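Local coordinates for protein transketolase (Campylobacter jejuni, PDB 3L84) that belongs to the transketolase family of thiamine diphosphate-binding enzymes, whose chain combines two cofactor-binding-type domains with a C-terminal domain and pairs with a second copy, at residues L6-N11 against H281-S286; L39-Y44 against E219-L224; L46-K51 against H77-D82; N213-E218 against A238-A243. All coordinates share one frame; numbering follows the deposited sequence. Where two conformers were deposited one is given.

Contact 1 (L6-N11 against H281-S286); sequences LQEQAN and HIPQAS
E8 reaches from helix 3-24 to S286 in the first turn of helix 284-291. Its CG lies anti to the backbone N (chi1 -167°) and the chain stays extended beyond it, which carries the carboxylate across the gap. S286 OG donates to E8 OE1 at 2.7 Å and meets the anti lone pair, the one turned away from OE2. The same oxygen takes a second, weak bond from S286 N (2.9 Å), strongly bent. S286 OG stands anti to its own carbonyl carbon, a placing that also sets it 3.5 Å from Q9 CG. P283, at the N-cap position, is rigid and brings no amide N-H of its own; its CB touches E8 CD at 3.6 Å as the two side chains slide past each other. A285, small enough to leave room here, rests CB against OE1. The other carboxylate oxygen works through water: E8 OE2 accepts from water 1 at 2.8 Å, and that water accepts from A285 N. Q9 turns its amide elsewhere, to Y44 and a glycerol. Two backbone N-H groups at a helix start thus meet one carboxylate, directly or by water, a setting that would be expected to stabilise its negative charge.

Contact 2 (L39-Y44 against E219-L224); sequences LSVLSY and EINKAL
V41 meets I220 and N221 where helix 30-42 packs on helix 217-228, with L42 and L224 completing the apolar patch. V41 leads. Its CG1 is anti to the backbone N (chi1 -180°), the arrangement valine commonly adopts in helices, which places it by N221 and L224, while CG2 lies by I220. The V41 and I220 side chains cross obliquely, branch against branch: V41 CB lies 3.7 Å from I220 CG2, while V41 CG2 brushes I220 CB. V41 CG1 goes further along the helix, to 3.8 Å from N221 CA and 4.1 Å from L224 CD1, and so rests against residues of successive turns. L224 CD1 lies 4.0 Å from L42 CA and 4.1 Å from L42 CD1; these two leucines cross at about a right angle, methyl to methyl. N221 joins with its aliphatic part, CB facing V41 CG1, whereas its OD1 is bonded to H45, just beyond the other segment. Within segment 39-44, S43 OG donates to S40 O at 2.7 Å, and Y44 swings its ring away to helix 3-24, bonding Q9 and R289 through OH. Branching at CB puts methyls close to the backbone of V41 and I220, suiting the closest approach; L42 and L224 branch one carbon further out and meet by their CD1 methyls. No hydrogen bond links the two segments, so their adhesion comes from dispersion and the exclusion of water, while N221 OD1, S43 OG and Y44 OH find their partners outside this apolar patch.

Contact 3 (L46-K51 against H77-D82); sequences LKHNPK and HLSGYD
P50 and Y81 make the main apolar contact: the proline CA lies over the centre of the tyrosine ring, a CH-pi interaction with CA 3.7 Å from the ring centroid and only 8° off its normal. P50 CB adds a touch on Y81 CD1 at 3.7 Å, and the two side chains cross at about a right angle. Proline probably suits this place because its CA-H, polarised by the neighbouring amide groups, points a suitable donor at the ring. The second aromatic contact is different in kind. H48 and Y81 meet rim to rim, neither over the other's face, with planes 19° apart, though the closest spacing, at the Y81 hydroxyl, is doubtful; L46 CD2 lies over the centre of one face of H48. Hydrogen bonds form another kind of interaction. The K51 chain is bent at chi2 (-58°), which turns CD; NZ donates to G80 O at 2.9 Å, in the carbonyl plane. Water 2 donates to P50 O and accepts from D82 N, bridging the backbones. Within the loop itself, N49 OD1 accepts from K51 N at 3.0 Å in an Asx turn. G80 ends helix 69-79 in a Schellman motif; glycine fits because its positive phi would set a CB against the preceding carbonyl. P50 CB also packs close, 3.7 Å from G80 C. S79 O, buried against P50 CG, has no polar partner in the model. The loop between helix 30-42 and strand 60-63 is thereby laid over the C-terminal end of helix 69-79, with A293 and V294 of helix 293-310 packing against H48, P50 and K51, and L76 touching Y81.

Contact 4 (N213-E218 against A238-A243); sequences NGHDYE and AKTTIA
H215 turns its ring toward T240 and T241 by setting CG anti to the carbonyl carbon (chi1 -56°), with the ring twisted by chi2 (-57°). NE2 then accepts from T241 N at 2.9 Å, nearly straight at 171° and almost in the ring plane. H215 and T240 cross at about a right angle, and NE2 also lies 3.6 Å from T240 CB. N213 is the second key group: its CG is anti to the backbone N, and OD1 takes the N-H of H215 at 2.8 Å, an Asx turn within the type I turn N213-D216. Water 3 donates both to this OD1 and to K239 O. The same carbonyl accepts from G214 N at 2.9 Å, continuing the parallel pairing of N213 with K239 as the strands end. G214 suits the tight spot because a side chain would run into T240 CG2 and crowd A238 CB; its CA comes 4.1 Å from T240 CG2. Around the contact, T240 OG1 bonds D180, and D216 leads into helix 217-228, the helix of this beta-alpha-beta unit. Because a backbone N-H can only donate, NE2 serves as acceptor, and the bond of ND1 to D37 is consistent with the proton residing on ND1, so that H215 would bridge D37 and the backbone just after strand 234-239.

In the fold
From the N terminus, helix 3-24 opens contact 1, which closes at helix 284-291 and encloses the other three. Helix 30-42 follows and opens contact 2; inside its loop, contact 3 opens and closes, joining the chain before strand 60-63 to the end of helix 69-79. Contact 4 begins at the end of strand 208-213, before contact 2 closes on helix 217-228, and closes at the end of strand 234-239 and just beyond, so the two cross. Q9 and Y44 join contacts 1 and 2, E219 and N213 join contacts 2 and 4, and I282 packs on H77 and L78 between contacts 1 and 3. Contacts 1 to 3 tie helices and loops together; contact 4 joins edge strand 208-213 to strand 234-239.

Contact 1 (L6-N11 against H281-S286)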
loop_
_atom_site.group_PDB
_atom_site.type_symbol
_atom_site.label_atom_id
_atom_site.label_comp_id
_atom_site.label_asym_id
_atom_site.label_seq_id
_atom_site.Cartn_x
_atom_site.Cartn_y
_atom_site.Cartn_z
ATOM N N LEU A 6 -20.935 28.859 24.280
ATOM C CA LEU A 6 -19.968 27.938 23.676
ATOM C C LEU A 6 -19.610 26.793 24.619
ATOM O O LEU A 6 -19.470 25.655 24.189
ATOM C CB LEU A 6 -18.694 28.658 23.231
ATOM C CG LEU A 6 -18.793 29.313 21.848
ATOM C CD1 LEU A 6 -18.861 28.235 20.767
ATOM C CD2 LEU A 6 -19.980 30.243 21.738
ATOM N N GLN A 7 -19.466 27.092 25.899
ATOM C CA GLN A 7 -19.162 26.054 26.869
ATOM C C GLN A 7 -20.297 25.030 26.951
ATOM O O GLN A 7 -20.062 23.822 26.953
ATOM C CB GLN A 7 -18.954 26.673 28.238
ATOM C CG GLN A 7 -18.581 25.681 29.275
ATOM C CD GLN A 7 -18.398 26.349 30.630
ATOM O OE1 GLN A 7 -18.876 25.842 31.657
ATOM N NE2 GLN A 7 -17.722 27.506 30.637
ATOM N N GLU A 8 -21.533 25.516 26.980
ATOM C CA GLU A 8 -22.663 24.612 27.007
ATOM C C GLU A 8 -22.730 23.764 25.742
ATOM O O GLU A 8 -22.948 22.557 25.791
ATOM C CB GLU A 8 -23.977 25.356 27.229
ATOM C CG GLU A 8 -25.123 24.386 27.580
ATOM C CD GLU A 8 -26.508 25.001 27.576
ATOM O OE1 GLU A 8 -27.070 25.163 26.465
ATOM O OE2 GLU A 8 -27.051 25.276 28.674
ATOM N N GLN A 9 -22.511 24.392 24.578
ATOM C CA GLN A 9 -22.496 23.668 23.301
ATOM C C GLN A 9 -21.415 22.603 23.288
ATOM O O GLN A 9 -21.661 21.452 22.886
ATOM C CB GLN A 9 -22.339 24.652 22.133
ATOM C CG GLN A 9 -23.605 25.406 21.834
ATOM C CD GLN A 9 -23.418 26.314 20.632
ATOM O OE1 GLN A 9 -22.805 27.381 20.744
ATOM N NE2 GLN A 9 -23.868 25.855 19.468
ATOM N N ALA A 10 -20.213 22.958 23.714
ATOM C CA ALA A 10 -19.088 22.004 23.710
ATOM C C ALA A 10 -19.369 20.859 24.648
ATOM O O ALA A 10 -19.129 19.683 24.316
ATOM C CB ALA A 10 -17.781 22.707 24.063
ATOM N N ASN A 11 -19.888 21.154 25.834
ATOM C CA ASN A 11 -20.175 20.090 26.764
ATOM C C ASN A 11 -21.331 19.195 26.307
ATOM O O ASN A 11 -21.320 17.997 26.569
ATOM C CB ASN A 11 -20.386 20.669 28.172
ATOM C CG ASN A 11 -19.076 21.122 28.794
ATOM O OD1 ASN A 11 -18.007 20.625 28.429
ATOM N ND2 ASN A 11 -19.136 22.074 29.716
ATOM N N HIS A 281 -28.653 13.996 26.868
ATOM C CA HIS A 281 -29.329 15.233 27.200
ATOM C C HIS A 281 -28.840 16.366 26.320
ATOM O O HIS A 281 -27.639 16.575 26.161
ATOM C CB HIS A 281 -29.053 15.605 28.659
ATOM C CG HIS A 281 -29.727 16.875 29.072
ATOM N ND1 HIS A 281 -31.095 17.007 29.089
ATOM C CD2 HIS A 281 -29.224 18.086 29.411
ATOM C CE1 HIS A 281 -31.408 18.241 29.449
ATOM N NE2 HIS A 281 -30.291 18.908 29.670
ATOM N N ILE A 282 -29.778 17.136 25.787
ATOM C CA ILE A 282 -29.469 18.333 25.010
ATOM C C ILE A 282 -30.145 19.536 25.680
ATOM O O ILE A 282 -31.379 19.676 25.632
ATOM C CB ILE A 282 -29.927 18.180 23.544
ATOM C CG1 ILE A 282 -29.333 16.901 22.927
ATOM C CG2 ILE A 282 -29.573 19.472 22.773
ATOM C CD1 ILE A 282 -29.857 16.516 21.537
ATOM N N PRO A 283 -29.360 20.396 26.354
ATOM C CA PRO A 283 -29.980 21.573 26.984
ATOM C C PRO A 283 -30.616 22.505 25.978
ATOM O O PRO A 283 -30.175 22.562 24.822
ATOM C CB PRO A 283 -28.810 22.280 27.679
ATOM C CG PRO A 283 -27.694 21.350 27.657
ATOM C CD PRO A 283 -27.910 20.362 26.576
ATOM N N GLN A 284 -31.640 23.230 26.399
ATOM C CA GLN A 284 -32.353 24.154 25.497
ATOM C C GLN A 284 -31.519 25.164 24.735
ATOM O O GLN A 284 -31.696 25.295 23.533
ATOM C CB GLN A 284 -33.438 24.925 26.269
ATOM C CG GLN A 284 -34.719 24.168 26.395
ATOM C CD GLN A 284 -35.411 23.956 25.065
ATOM O OE1 GLN A 284 -35.588 22.820 24.628
ATOM N NE2 GLN A 284 -35.784 25.034 24.399
ATOM N N ALA A 285 -30.654 25.922 25.396
ATOM C CA ALA A 285 -29.912 26.983 24.702
ATOM C C ALA A 285 -29.064 26.386 23.596
ATOM O O ALA A 285 -29.018 26.919 22.482
ATOM C CB ALA A 285 -29.040 27.815 25.691
ATOM N N SER A 286 -28.409 25.264 23.888
ATOM C CA SER A 286 -27.573 24.579 22.918
ATOM C C SER A 286 -28.427 23.981 21.814
ATOM O O SER A 286 -28.056 24.052 20.649
ATOM C CB SER A 286 -26.724 23.494 23.587
ATOM O OG SER A 286 -25.680 24.106 24.344
HETATM O O HOH W 1 -29.778 25.693 28.163
#

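Contact 2 (L39-Y44 against E219-L224)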
loop_
_atom_site.group_PDB
_atom_site.type_symbol
_atom_site.label_atom_id
_atom_site.label_comp_id
_atom_site.label_asym_id
_atom_site.label_seq_id
_atom_site.Cartn_x
_atom_site.Cartn_y
_atom_site.Cartn_z
ATOM N N LEU A 39 -14.902 22.114 17.657
ATOM C CA LEU A 39 -16.105 21.928 16.825
ATOM C C LEU A 39 -17.212 22.907 17.168
ATOM O O LEU A 39 -17.908 23.380 16.284
ATOM C CB LEU A 39 -16.561 20.463 16.869
ATOM C CG LEU A 39 -17.660 20.131 15.851
ATOM C CD1 LEU A 39 -17.293 20.424 14.410
ATOM C CD2 LEU A 39 -18.047 18.651 16.010
ATOM N N SER A 40 -17.367 23.224 18.445
ATOM C CA SER A 40 -18.353 24.211 18.826
ATOM C C SER A 40 -18.121 25.551 18.164
ATOM O O SER A 40 -19.040 26.161 17.637
ATOM C CB SER A 40 -18.355 24.340 20.329
ATOM O OG SER A 40 -18.818 23.124 20.859
ATOM N N VAL A 41 -16.873 26.021 18.169
ATOM C CA VAL A 41 -16.570 27.261 17.474
ATOM C C VAL A 41 -16.701 27.135 15.956
ATOM O O VAL A 41 -17.253 27.980 15.281
ATOM C CB VAL A 41 -15.169 27.758 17.828
ATOM C CG1 VAL A 41 -14.869 29.043 17.107
ATOM C CG2 VAL A 41 -15.052 27.980 19.347
ATOM N N LEU A 42 -16.199 26.027 15.417
ATOM C CA LEU A 42 -16.285 25.786 13.982
ATOM C C LEU A 42 -17.727 25.797 13.496
ATOM O O LEU A 42 -17.982 26.212 12.367
ATOM C CB LEU A 42 -15.594 24.450 13.621
ATOM C CG LEU A 42 -15.507 24.125 12.142
ATOM C CD1 LEU A 42 -14.776 25.173 11.316
ATOM C CD2 LEU A 42 -14.810 22.775 11.970
ATOM N N SER A 43 -18.680 25.361 14.314
ATOM C CA SER A 43 -20.089 25.379 13.912
ATOM C C SER A 43 -20.591 26.775 13.500
ATOM O O SER A 43 -21.540 26.881 12.717
ATOM C CB SER A 43 -21.002 24.804 15.000
ATOM O OG SER A 43 -21.163 25.696 16.091
ATOM N N TYR A 44 -19.973 27.836 14.013
ATOM C CA TYR A 44 -20.345 29.213 13.661
ATOM C C TYR A 44 -19.753 29.654 12.344
ATOM O O TYR A 44 -20.178 30.661 11.796
ATOM C CB TYR A 44 -19.898 30.178 14.770
ATOM C CG TYR A 44 -20.707 30.051 16.030
ATOM C CD1 TYR A 44 -21.782 30.910 16.268
ATOM C CD2 TYR A 44 -20.446 29.046 16.955
ATOM C CE1 TYR A 44 -22.544 30.785 17.393
ATOM C CE2 TYR A 44 -21.221 28.916 18.100
ATOM C CZ TYR A 44 -22.268 29.797 18.318
ATOM O OH TYR A 44 -23.040 29.691 19.446
ATOM N N GLU A 219 -9.213 31.975 21.112
ATOM C CA GLU A 219 -8.065 31.658 20.254
ATOM C C GLU A 219 -8.511 30.821 19.041
ATOM O O GLU A 219 -8.042 31.032 17.918
ATOM C CB GLU A 219 -7.009 30.854 21.015
ATOM C CG GLU A 219 -6.230 31.624 22.051
ATOM C CD GLU A 219 -5.121 30.792 22.681
ATOM O OE1 GLU A 219 -4.394 30.081 21.923
ATOM O OE2 GLU A 219 -4.949 30.868 23.933
ATOM N N ILE A 220 -9.456 29.907 19.249
ATOM C CA ILE A 220 -9.964 29.081 18.143
ATOM C C ILE A 220 -10.639 29.970 17.107
ATOM O O ILE A 220 -10.388 29.861 15.906
ATOM C CB ILE A 220 -10.967 28.023 18.617
ATOM C CG1 ILE A 220 -10.337 27.054 19.619
ATOM C CG2 ILE A 220 -11.540 27.260 17.415
ATOM C CD1 ILE A 220 -11.335 26.303 20.540
ATOM N N ASN A 221 -11.502 30.875 17.573
ATOM C CA ASN A 221 -12.229 31.758 16.684
ATOM C C ASN A 221 -11.261 32.646 15.891
ATOM O O ASN A 221 -11.389 32.756 14.670
ATOM C CB ASN A 221 -13.242 32.604 17.437
ATOM C CG ASN A 221 -14.062 33.433 16.526
ATOM O OD1 ASN A 221 -14.803 32.920 15.701
ATOM N ND2 ASN A 221 -13.975 34.754 16.686
ATOM N N LYS A 222 -10.268 33.222 16.573
ATOM C CA LYS A 222 -9.309 34.098 15.917
ATOM C C LYS A 222 -8.503 33.303 14.877
ATOM O O LYS A 222 -8.235 33.803 13.794
ATOM C CB LYS A 222 -8.371 34.730 16.952
ATOM C CG LYS A 222 -7.361 35.690 16.364
ATOM C CD LYS A 222 -6.479 36.319 17.432
ATOM C CE LYS A 222 -5.457 37.251 16.818
ATOM N NZ LYS A 222 -4.903 38.195 17.842
ATOM N N ALA A 223 -8.122 32.074 15.195
ATOM C CA ALA A 223 -7.363 31.243 14.263
ATOM C C ALA A 223 -8.176 30.918 13.017
ATOM O O ALA A 223 -7.670 30.949 11.896
ATOM C CB ALA A 223 -6.888 29.943 14.949
ATOM N N LEU A 224 -9.443 30.617 13.209
ATOM C CA LEU A 224 -10.317 30.324 12.084
ATOM C C LEU A 224 -10.511 31.540 11.213
ATOM O O LEU A 224 -10.477 31.436 9.996
ATOM C CB LEU A 224 -11.650 29.759 12.563
ATOM C CG LEU A 224 -11.593 28.321 13.070
ATOM C CD1 LEU A 224 -12.932 27.900 13.706
ATOM C CD2 LEU A 224 -11.199 27.330 11.949
#

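Contact 3 (L46-K51 against H77-D82)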
loop_
_atom_site.group_PDB
_atom_site.type_symbol
_atom_site.label_atom_id
_atom_site.label_comp_id
_atom_site.label_asym_id
_atom_site.label_seq_id
_atom_site.Cartn_x
_atom_site.Cartn_y
_atom_site.Cartn_z
ATOM N N LEU A 46 -18.905 27.199 9.699
ATOM C CA LEU A 46 -19.226 26.243 8.652
ATOM C C LEU A 46 -20.481 26.671 7.921
ATOM O O LEU A 46 -21.517 26.979 8.549
ATOM C CB LEU A 46 -19.447 24.866 9.288
ATOM C CG LEU A 46 -19.450 23.661 8.369
ATOM C CD1 LEU A 46 -18.020 23.424 7.868
ATOM C CD2 LEU A 46 -19.994 22.435 9.061
ATOM N N LYS A 47 -20.392 26.703 6.593
ATOM C CA LYS A 47 -21.514 27.034 5.741
ATOM C C LYS A 47 -22.033 25.727 5.138
ATOM O O LYS A 47 -21.297 25.007 4.432
ATOM C CB LYS A 47 -21.032 27.980 4.662
ATOM C CG LYS A 47 -22.095 28.505 3.739
ATOM C CD LYS A 47 -21.451 29.157 2.518
ATOM C CE LYS A 47 -20.793 28.133 1.618
ATOM N NZ LYS A 47 -20.600 28.648 0.289
ATOM N N HIS A 48 -23.260 25.380 5.455
ATOM C CA HIS A 48 -23.844 24.090 5.090
ATOM C C HIS A 48 -25.346 24.122 5.265
ATOM O O HIS A 48 -25.873 24.913 6.051
ATOM C CB HIS A 48 -23.201 22.956 5.918
ATOM C CG HIS A 48 -23.473 22.963 7.397
ATOM N ND1 HIS A 48 -23.191 24.007 8.268
ATOM C CD2 HIS A 48 -23.937 21.958 8.165
ATOM C CE1 HIS A 48 -23.520 23.638 9.503
ATOM N NE2 HIS A 48 -23.956 22.389 9.465
ATOM N N ASN A 49 -26.028 23.273 4.509
ATOM C CA ASN A 49 -27.470 23.117 4.619
ATOM C C ASN A 49 -27.815 21.702 5.110
ATOM O O ASN A 49 -27.768 20.756 4.346
ATOM C CB ASN A 49 -28.176 23.384 3.293
ATOM C CG ASN A 49 -29.670 23.375 3.461
ATOM O OD1 ASN A 49 -30.167 23.066 4.571
ATOM N ND2 ASN A 49 -30.392 23.771 2.429
ATOM N N PRO A 50 -28.110 21.555 6.417
ATOM C CA PRO A 50 -28.447 20.240 6.958
ATOM C C PRO A 50 -29.588 19.540 6.204
ATOM O O PRO A 50 -29.664 18.320 6.224
ATOM C CB PRO A 50 -28.823 20.564 8.413
ATOM C CG PRO A 50 -28.104 21.809 8.733
ATOM C CD PRO A 50 -28.176 22.610 7.438
ATOM N N LYS A 51 -30.495 20.289 5.581
ATOM C CA LYS A 51 -31.618 19.683 4.869
ATOM C C LYS A 51 -31.281 19.421 3.394
ATOM O O LYS A 51 -32.088 18.829 2.665
ATOM C CB LYS A 51 -32.864 20.566 4.975
ATOM C CG LYS A 51 -33.292 20.840 6.407
ATOM C CD LYS A 51 -33.579 19.576 7.204
ATOM C CE LYS A 51 -34.271 19.906 8.538
ATOM N NZ LYS A 51 -34.262 18.769 9.533
ATOM N N HIS A 77 -26.577 15.365 14.261
ATOM C CA HIS A 77 -27.887 15.332 14.906
ATOM C C HIS A 77 -28.289 16.731 15.409
ATOM O O HIS A 77 -29.387 17.224 15.174
ATOM C CB HIS A 77 -27.889 14.369 16.097
ATOM C CG HIS A 77 -29.185 14.391 16.825
ATOM N ND1 HIS A 77 -29.360 14.908 18.093
ATOM C CD2 HIS A 77 -30.416 14.063 16.376
ATOM C CE1 HIS A 77 -30.646 14.839 18.410
ATOM N NE2 HIS A 77 -31.306 14.344 17.381
ATOM N N LEU A 78 -27.382 17.367 16.130
ATOM C CA LEU A 78 -27.668 18.679 16.717
ATOM C C LEU A 78 -27.937 19.746 15.670
ATOM O O LEU A 78 -28.726 20.658 15.906
ATOM C CB LEU A 78 -26.519 19.131 17.611
ATOM C CG LEU A 78 -26.405 18.348 18.921
ATOM C CD1 LEU A 78 -24.993 18.500 19.530
ATOM C CD2 LEU A 78 -27.461 18.818 19.924
ATOM N N SER A 79 -27.259 19.658 14.539
ATOM C CA SER A 79 -27.387 20.643 13.469
ATOM C C SER A 79 -28.593 20.461 12.593
ATOM O O SER A 79 -28.854 21.342 11.735
ATOM C CB SER A 79 -26.144 20.637 12.580
ATOM O OG SER A 79 -25.015 21.001 13.330
ATOM N N GLY A 80 -29.346 19.353 12.735
ATOM C CA GLY A 80 -30.566 19.168 11.970
ATOM C C GLY A 80 -30.472 18.263 10.779
ATOM O O GLY A 80 -31.416 18.234 9.970
ATOM N N TYR A 81 -29.405 17.491 10.653
ATOM C CA TYR A 81 -29.316 16.486 9.604
ATOM C C TYR A 81 -30.265 15.346 9.927
ATOM O O TYR A 81 -30.803 15.242 11.035
ATOM C CB TYR A 81 -27.894 15.976 9.482
ATOM C CG TYR A 81 -26.927 16.942 8.845
ATOM C CD1 TYR A 81 -26.395 17.989 9.553
ATOM C CD2 TYR A 81 -26.523 16.794 7.521
ATOM C CE1 TYR A 81 -25.472 18.859 8.966
ATOM C CE2 TYR A 81 -25.627 17.666 6.934
ATOM C CZ TYR A 81 -25.137 18.702 7.627
ATOM O OH TYR A 81 -24.213 19.573 7.071
ATOM N N ASP A 82 -30.440 14.440 8.965
ATOM C CA ASP A 82 -31.361 13.324 9.110
ATOM C C ASP A 82 -30.674 12.202 9.873
ATOM O O ASP A 82 -30.334 11.141 9.331
ATOM C CB ASP A 82 -31.806 12.854 7.717
ATOM C CG ASP A 82 -32.873 11.800 7.766
ATOM O OD1 ASP A 82 -33.587 11.679 8.792
ATOM O OD2 ASP A 82 -32.963 11.084 6.757
HETATM O O HOH W 2 -29.709 15.479 6.316
#

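Contact 4 (N213-E218 against A238-A243)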
loop_
_atom_site.group_PDB
_atom_site.type_symbol
_atom_site.label_atom_id
_atom_site.label_comp_id
_atom_site.label_asym_id
_atom_site.label_seq_id
_atom_site.Cartn_x
_atom_site.Cartn_y
_atom_site.Cartn_z
ATOM N N ASN A 213 -4.207 27.175 21.620
ATOM C CA ASN A 213 -4.815 26.376 22.681
ATOM C C ASN A 213 -6.205 25.993 22.172
ATOM O O ASN A 213 -7.103 26.833 21.998
ATOM C CB ASN A 213 -4.905 27.205 23.970
ATOM C CG ASN A 213 -5.574 26.483 25.120
ATOM O OD1 ASN A 213 -6.256 25.509 24.949
ATOM N ND2 ASN A 213 -5.362 27.004 26.339
ATOM N N GLY A 214 -6.377 24.696 21.938
ATOM C CA GLY A 214 -7.628 24.156 21.419
ATOM C C GLY A 214 -8.777 24.104 22.397
ATOM O O GLY A 214 -9.860 23.601 22.040
ATOM N N HIS A 215 -8.583 24.621 23.615
ATOM C CA HIS A 215 -9.667 24.777 24.594
ATOM C C HIS A 215 -9.998 26.220 24.901
ATOM O O HIS A 215 -10.782 26.489 25.822
ATOM C CB HIS A 215 -9.359 23.997 25.881
ATOM C CG HIS A 215 -9.090 22.554 25.620
ATOM N ND1 HIS A 215 -10.001 21.737 24.985
ATOM C CD2 HIS A 215 -8.001 21.784 25.849
ATOM C CE1 HIS A 215 -9.483 20.531 24.838
ATOM N NE2 HIS A 215 -8.272 20.530 25.369
ATOM N N ASP A 216 -9.432 27.150 24.139
ATOM C CA ASP A 216 -9.709 28.560 24.348
ATOM C C ASP A 216 -10.552 29.073 23.201
ATOM O O ASP A 216 -10.101 29.191 22.068
ATOM C CB ASP A 216 -8.429 29.377 24.490
ATOM C CG ASP A 216 -8.702 30.816 24.903
ATOM O OD1 ASP A 216 -8.924 31.659 24.019
ATOM O OD2 ASP A 216 -8.713 31.102 26.119
ATOM N N TYR A 217 -11.810 29.387 23.504
ATOM C CA TYR A 217 -12.751 29.724 22.450
ATOM C C TYR A 217 -12.318 30.929 21.626
ATOM O O TYR A 217 -12.452 30.908 20.386
ATOM C CB TYR A 217 -14.156 29.962 23.017
ATOM C CG TYR A 217 -14.694 28.751 23.754
ATOM C CD1 TYR A 217 -14.942 27.564 23.088
ATOM C CD2 TYR A 217 -14.922 28.791 25.108
ATOM C CE1 TYR A 217 -15.394 26.453 23.735
ATOM C CE2 TYR A 217 -15.386 27.673 25.786
ATOM C CZ TYR A 217 -15.611 26.496 25.077
ATOM O OH TYR A 217 -16.024 25.368 25.736
ATOM N N GLU A 218 -11.784 31.946 22.298
ATOM C CA GLU A 218 -11.315 33.120 21.600
ATOM C C GLU A 218 -10.162 32.782 20.666
ATOM O O GLU A 218 -10.119 33.275 19.553
ATOM C CB GLU A 218 -10.941 34.220 22.609
ATOM C CG GLU A 218 -10.395 35.524 22.015
ATOM C CD GLU A 218 -10.127 36.628 23.049
ATOM O OE1 GLU A 218 -9.889 36.328 24.250
ATOM O OE2 GLU A 218 -10.144 37.823 22.649
ATOM N N ALA A 238 -3.567 22.697 17.037
ATOM C CA ALA A 238 -4.395 22.983 18.211
ATOM C C ALA A 238 -3.974 22.086 19.353
ATOM O O ALA A 238 -4.132 20.867 19.278
ATOM C CB ALA A 238 -5.852 22.804 17.869
ATOM N N LYS A 239 -3.348 22.655 20.375
ATOM C CA LYS A 239 -2.941 21.857 21.525
ATOM C C LYS A 239 -4.163 21.530 22.373
ATOM O O LYS A 239 -4.867 22.430 22.817
ATOM C CB LYS A 239 -1.912 22.615 22.333
ATOM C CG LYS A 239 -1.275 21.771 23.416
ATOM C CD LYS A 239 0.008 22.408 23.954
ATOM C CE LYS A 239 0.575 21.578 25.089
ATOM N NZ LYS A 239 -0.426 21.421 26.191
ATOM N N THR A 240 -4.426 20.245 22.591
ATOM C CA THR A 240 -5.609 19.818 23.333
ATOM C C THR A 240 -5.201 18.768 24.352
ATOM O O THR A 240 -4.069 18.228 24.371
ATOM C CB THR A 240 -6.721 19.216 22.450
ATOM O OG1 THR A 240 -6.261 17.964 21.952
ATOM C CG2 THR A 240 -7.092 20.113 21.342
ATOM N N THR A 241 -6.119 18.562 25.295
ATOM C CA THR A 241 -6.013 17.521 26.297
ATOM C C THR A 241 -6.974 16.408 25.871
ATOM O O THR A 241 -8.182 16.633 25.756
ATOM C CB THR A 241 -6.403 18.060 27.666
ATOM O OG1 THR A 241 -5.437 19.062 28.061
ATOM C CG2 THR A 241 -6.435 16.952 28.690
ATOM N N ILE A 242 -6.464 15.213 25.632
ATOM C CA ILE A 242 -7.353 14.112 25.302
ATOM C C ILE A 242 -8.276 13.876 26.513
ATOM O O ILE A 242 -7.878 14.025 27.655
ATOM C CB ILE A 242 -6.612 12.835 24.878
ATOM C CG1 ILE A 242 -7.583 11.896 24.150
ATOM C CG2 ILE A 242 -5.904 12.126 26.052
ATOM C CD1 ILE A 242 -6.903 10.663 23.559
ATOM N N ALA A 243 -9.541 13.606 26.219
ATOM C CA ALA A 243 -10.552 13.407 27.265
ATOM C C ALA A 243 -10.726 14.649 28.151
ATOM O O ALA A 243 -11.062 14.573 29.330
ATOM C CB ALA A 243 -10.254 12.152 28.085
HETATM O O HOH W 3 -4.555 23.156 25.476
#